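PDB 4NAS: ribulose-bisphosphate carboxylase from Alicyclobacillus acidocaldarius subsp. acidocaldarius, which belongs to the RuBisCO large-chain family, pairing an N-terminal domain with a TIM-barrel domain, and carries bound calcium ions in this two-chain assembly. Local coordinates for residues F182-A185 / P189-R192; V215-P220 / R229-L234. All coordinates share one frame; numbering follows the deposited sequence.

Contact 1 (F182-A185 / P189-R192); sequences FTEA and PEDR
Glu184 reaches across to Pro189 with the outer half of its side chain, and the two side chains meet at about a right angle. Three of its atoms converge on one ring carbon: Glu184 CD sits 3.7 Å from Pro189 CD, with Glu184 CG and OE1 each 3.8 Å from that same atom. What brings the acid there is a chain extended beyond CG, with CG placed beside the backbone N and anti to the carbonyl carbon (chi1 -51°). The touch is van der Waals packing on a ring CH2.

The carboxylate finds its polar partner in Arg227. Glu184 OE1 lies 4.4 Å from Glu190 OE2, two like charges that would be unfavourable by themselves, but Arg227 forms salt bridges to both and probably offsets the repulsion.

Next to Glu184, a water accepts from Arg192 NH1 at 3.2 Å and gives a weak hydrogen bond to Thr183 O at 2.9 Å. The guanidinium of Arg192 folds back over its own first turn, where Pro189 CA stands 3.6 Å above its plane, offset toward the rim. Tyr213 bonds to its NE, and its NH2 pairs with Asp177, which sits between Lys176 and Asp178 of the calcium site. The loop has its own brace in an ST turn: Thr183 OG1 accepts from Ala185 N at 3.1 Å, with an N-H...O angle of 153°.

Within the catalytic TIM-barrel domain, the Glu184-Pro189 touch and the water join the loop following helix 157-168 to the first turn of helix 189-207. Pro189 and Arg192 also rest on Val215 of strand 214-216, Glu190 touches Leu231 of helix 221-233, and on the loop side Thr183 packs against Ala85 of the second subunit.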
loop_
_atom_site.group_PDB
_atom_site.type_symbol
_atom_site.label_atom_id
_atom_site.label_comp_id
_atom_site.label_asym_id
_atom_site.label_seq_id
_atom_site.Cartn_x
_atom_site.Cartn_y
_atom_site.Cartn_z
ATOM N N PHE B 182 -14.299 -3.712 -12.780
ATOM C CA PHE B 182 -14.276 -2.262 -12.582
ATOM C C PHE B 182 -15.111 -1.451 -13.594
ATOM O O PHE B 182 -15.716 -0.447 -13.225
ATOM C CB PHE B 182 -12.834 -1.742 -12.556
ATOM C CG PHE B 182 -12.061 -2.195 -11.371
ATOM C CD1 PHE B 182 -12.245 -1.582 -10.147
ATOM C CD2 PHE B 182 -11.127 -3.217 -11.474
ATOM C CE1 PHE B 182 -11.541 -1.988 -9.039
ATOM C CE2 PHE B 182 -10.404 -3.638 -10.347
ATOM C CZ PHE B 182 -10.613 -3.028 -9.139
ATOM N N THR B 183 -15.148 -1.878 -14.859
ATOM C CA THR B 183 -15.933 -1.156 -15.866
ATOM C C THR B 183 -17.434 -1.077 -15.546
ATOM O O THR B 183 -18.083 -2.086 -15.234
ATOM C CB THR B 183 -15.755 -1.727 -17.294
ATOM O OG1 THR B 183 -16.743 -1.151 -18.161
ATOM C CG2 THR B 183 -15.927 -3.236 -17.308
ATOM N N GLU B 184 -17.985 0.129 -15.633
ATOM C CA GLU B 184 -19.417 0.317 -15.422
ATOM C C GLU B 184 -20.141 0.579 -16.744
ATOM O O GLU B 184 -21.170 1.245 -16.772
ATOM C CB GLU B 184 -19.665 1.460 -14.426
ATOM C CG GLU B 184 -18.863 1.322 -13.129
ATOM C CD GLU B 184 -19.099 2.469 -12.146
ATOM O OE1 GLU B 184 -20.189 3.078 -12.182
ATOM O OE2 GLU B 184 -18.193 2.756 -11.331
ATOM N N ALA B 185 -19.612 0.038 -17.839
ATOM C CA ALA B 185 -20.167 0.312 -19.170
ATOM C C ALA B 185 -21.436 -0.474 -19.497
ATOM O O ALA B 185 -22.254 -0.031 -20.281
ATOM C CB ALA B 185 -19.116 0.072 -20.248
ATOM N N PRO B 189 -22.630 -0.828 -10.580
ATOM C CA PRO B 189 -22.796 -1.523 -9.303
ATOM C C PRO B 189 -24.204 -1.346 -8.699
ATOM O O PRO B 189 -24.769 -2.304 -8.149
ATOM C CB PRO B 189 -21.713 -0.880 -8.432
ATOM C CG PRO B 189 -20.584 -0.681 -9.421
ATOM C CD PRO B 189 -21.298 -0.194 -10.691
ATOM N N GLU B 190 -24.775 -0.151 -8.808
ATOM C CA GLU B 190 -26.089 0.072 -8.225
ATOM C C GLU B 190 -27.168 -0.709 -8.987
ATOM O O GLU B 190 -28.098 -1.246 -8.378
ATOM C CB GLU B 190 -26.438 1.566 -8.085
ATOM C CG GLU B 190 -25.617 2.560 -8.886
ATOM C CD GLU B 190 -24.168 2.747 -8.381
ATOM O OE1 GLU B 190 -23.933 3.224 -7.246
ATOM O OE2 GLU B 190 -23.263 2.430 -9.157
ATOM N N ASP B 191 -27.028 -0.797 -10.309
ATOM C CA ASP B 191 -27.978 -1.564 -11.118
ATOM C C ASP B 191 -27.841 -3.073 -10.879
ATOM O O ASP B 191 -28.830 -3.818 -10.950
ATOM C CB ASP B 191 -27.821 -1.250 -12.609
ATOM C CG ASP B 191 -28.414 0.103 -12.992
ATOM O OD1 ASP B 191 -29.181 0.683 -12.187
ATOM O OD2 ASP B 191 -28.117 0.579 -14.109
ATOM N N ARG B 192 -26.618 -3.525 -10.609
ATOM C CA ARG B 192 -26.387 -4.928 -10.266
ATOM C C ARG B 192 -27.022 -5.289 -8.938
ATOM O O ARG B 192 -27.640 -6.347 -8.808
ATOM C CB ARG B 192 -24.891 -5.277 -10.265
ATOM C CG ARG B 192 -24.234 -5.040 -11.609
ATOM C CD ARG B 192 -22.937 -5.820 -11.763
ATOM N NE ARG B 192 -21.980 -5.530 -10.701
ATOM C CZ ARG B 192 -21.081 -4.549 -10.740
ATOM N NH1 ARG B 192 -21.042 -3.721 -11.776
ATOM N NH2 ARG B 192 -20.228 -4.391 -9.731
HETATM O O HOH W 1 -18.603 -1.789 -12.419
#

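Contact 2 (V215-P220 / R229-L234); sequences VNLTGP and RRLAEL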
loop_
_atom_site.group_PDB
_atom_site.type_symbol
_atom_site.label_atom_id
_atom_site.label_comp_id
_atom_site.label_asym_id
_atom_site.label_seq_id
_atom_site.Cartn_x
_atom_site.Cartn_y
_atom_site.Cartn_z
ATOM N N VAL B 215 -20.833 -6.960 -3.720
ATOM C CA VAL B 215 -20.609 -6.136 -4.888
ATOM C C VAL B 215 -19.290 -5.400 -4.728
ATOM O O VAL B 215 -18.949 -4.929 -3.645
ATOM C CB VAL B 215 -21.803 -5.156 -5.095
ATOM C CG1 VAL B 215 -22.035 -4.285 -3.853
ATOM C CG2 VAL B 215 -21.630 -4.342 -6.352
ATOM N N ASN B 216 -18.512 -5.360 -5.795
ATOM C CA ASN B 216 -17.236 -4.665 -5.765
ATOM C C ASN B 216 -17.409 -3.157 -5.484
ATOM O O ASN B 216 -18.135 -2.475 -6.205
ATOM C CB ASN B 216 -16.499 -4.914 -7.085
ATOM C CG ASN B 216 -14.977 -4.815 -6.945
ATOM O OD1 ASN B 216 -14.440 -4.742 -5.836
ATOM N ND2 ASN B 216 -14.279 -4.814 -8.079
ATOM N N LEU B 217 -16.747 -2.647 -4.440
ATOM C CA LEU B 217 -16.806 -1.211 -4.095
ATOM C C LEU B 217 -15.715 -0.468 -4.836
ATOM O O LEU B 217 -14.540 -0.738 -4.635
ATOM C CB LEU B 217 -16.622 -1.013 -2.591
ATOM C CG LEU B 217 -16.724 0.432 -2.088
ATOM C CD1 LEU B 217 -18.042 1.120 -2.502
ATOM C CD2 LEU B 217 -16.583 0.408 -0.588
ATOM N N THR B 218 -16.098 0.422 -5.745
ATOM C CA THR B 218 -15.134 0.984 -6.684
ATOM C C THR B 218 -15.391 2.457 -6.972
ATOM O O THR B 218 -16.453 2.993 -6.640
ATOM C CB THR B 218 -15.203 0.257 -8.040
ATOM O OG1 THR B 218 -16.470 0.511 -8.653
ATOM C CG2 THR B 218 -15.032 -1.224 -7.867
ATOM N N GLY B 219 -14.426 3.083 -7.643
ATOM C CA GLY B 219 -14.480 4.500 -7.945
ATOM C C GLY B 219 -13.507 5.296 -7.080
ATOM O O GLY B 219 -12.768 4.740 -6.279
ATOM N N PRO B 220 -13.521 6.620 -7.237
ATOM C CA PRO B 220 -12.644 7.577 -6.560
ATOM C C PRO B 220 -12.858 7.593 -5.050
ATOM O O PRO B 220 -13.999 7.455 -4.596
ATOM C CB PRO B 220 -13.089 8.926 -7.138
ATOM C CG PRO B 220 -13.819 8.596 -8.391
ATOM C CD PRO B 220 -14.464 7.284 -8.152
ATOM N N ARG B 229 -22.680 3.696 1.064
ATOM C CA ARG B 229 -23.953 3.945 1.734
ATOM C C ARG B 229 -25.115 3.631 0.804
ATOM O O ARG B 229 -26.116 3.045 1.227
ATOM C CB ARG B 229 -24.066 5.406 2.176
ATOM C CG ARG B 229 -23.109 5.853 3.266
ATOM C CD ARG B 229 -23.468 7.279 3.687
ATOM N NE ARG B 229 -22.482 7.898 4.567
ATOM C CZ ARG B 229 -21.786 8.984 4.252
ATOM N NH1 ARG B 229 -20.908 9.491 5.114
ATOM N NH2 ARG B 229 -21.973 9.567 3.074
ATOM N N ARG B 230 -24.996 4.050 -0.456
ATOM C CA ARG B 230 -26.065 3.832 -1.423
ATOM C C ARG B 230 -26.232 2.348 -1.649
ATOM O O ARG B 230 -27.360 1.852 -1.690
ATOM C CB ARG B 230 -25.777 4.522 -2.756
ATOM C CG ARG B 230 -25.768 6.040 -2.710
ATOM C CD ARG B 230 -25.821 6.619 -4.117
ATOM N NE ARG B 230 -24.823 6.019 -5.008
ATOM C CZ ARG B 230 -23.669 6.594 -5.343
ATOM N NH1 ARG B 230 -22.827 5.970 -6.165
ATOM N NH2 ARG B 230 -23.356 7.794 -4.864
ATOM N N LEU B 231 -25.101 1.646 -1.782
ATOM C CA LEU B 231 -25.114 0.225 -2.105
ATOM C C LEU B 231 -25.760 -0.571 -0.987
ATOM O O LEU B 231 -26.496 -1.524 -1.244
ATOM C CB LEU B 231 -23.696 -0.307 -2.432
ATOM C CG LEU B 231 -23.065 0.269 -3.704
ATOM C CD1 LEU B 231 -21.634 -0.199 -3.939
ATOM C CD2 LEU B 231 -23.929 -0.034 -4.930
ATOM N N ALA B 232 -25.505 -0.161 0.250
ATOM C CA ALA B 232 -26.164 -0.755 1.421
ATOM C C ALA B 232 -27.673 -0.517 1.365
ATOM O O ALA B 232 -28.471 -1.446 1.489
ATOM C CB ALA B 232 -25.596 -0.159 2.702
ATOM N N GLU B 233 -28.045 0.743 1.181
ATOM C CA GLU B 233 -29.448 1.146 1.074
ATOM C C GLU B 233 -30.192 0.382 -0.025
ATOM O O GLU B 233 -31.381 0.113 0.092
ATOM C CB GLU B 233 -29.531 2.658 0.838
ATOM C CG GLU B 233 -29.078 3.489 2.042
ATOM C CD GLU B 233 -28.733 4.935 1.694
ATOM O OE1 GLU B 233 -28.373 5.702 2.614
ATOM O OE2 GLU B 233 -28.812 5.304 0.502
ATOM N N LEU B 234 -29.474 0.016 -1.084
ATOM C CA LEU B 234 -30.063 -0.703 -2.213
ATOM C C LEU B 234 -30.168 -2.201 -1.972
ATOM O O LEU B 234 -30.756 -2.928 -2.782
ATOM C CB LEU B 234 -29.261 -0.434 -3.490
ATOM C CG LEU B 234 -29.656 0.853 -4.214
ATOM C CD1 LEU B 234 -28.615 1.208 -5.264
ATOM C CD2 LEU B 234 -31.046 0.701 -4.830
#
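Leu231 of helix 221-233 points its side chain at the strand, and one methyl, CD1, makes both of the contacts across the pair of segments. The interaction is apolar throughout. Leu231 CD1 lies 4.1 Å from Val215 CG1, and Leu231 CD1 stands equally far, 4.1 Å, from Leu217 CD1. The leucine thus comes down between two residues that flank Asn216, meeting each at an oblique angle. Val215 aims directly at the helix and presents CG1, the branch lying between its backbone N and carbonyl carbon (chi1 57°). Leu217 starts out less directly: its CG is anti to the backbone N (chi1 -177°), and the end of the side chain then closes in on the helix.

Backbone hydrogen bonds hold each partner separately. On the helix, Glu233 N bonds to Arg229 O at 3.0 Å and Leu234 N to Arg230 O at 2.9 Å, keeping the turn that carries Leu231 in shape. On the other side, Val215 bonds to Ala238 and Leu240, and Leu217 to Leu240, tying the segment to the neighbouring parallel strand 238-242.

The polar groups find partners outside the two segments. Asn216 turns away from the helix, and its ND2 donates to Phe181 O; Gly219 O bonds with Tyr246, and Thr218 O accepts from Arg227, which belongs to helix 221-233 itself.

Between residues 215-220 and 229-234, then, the fit rests on methyl packing alone, with no hydrogen bond or salt bridge. This beta-alpha-beta unit of the TIM-barrel domain sets its helix against its strand through buried apolar groups, and the directional tie nearby is the bond from Arg227, earlier on the same helix, to Thr218 O.

The two contacts follow one another along the chain, 182-185/189-192 closing before 215-220/229-234 opens, and their centres are 10 Å apart within the family's catalytic TIM-barrel domain. Helix 189-207 leads on to strand 214-216, so the second partner of contact 1 and the first of contact 2 belong to successive elements. They also touch directly: a salt bridge from Glu190 OE1 to Arg230 NH1, at 3.2 Å, joins helices 189-207 and 221-233, while Phe182 CD1 packs on Thr218 CG2 at 3.6 Å and brings the two loops together. Both contacts reach the second subunit through loop residues, Phe182 and Thr183 in one and Thr218 in the other.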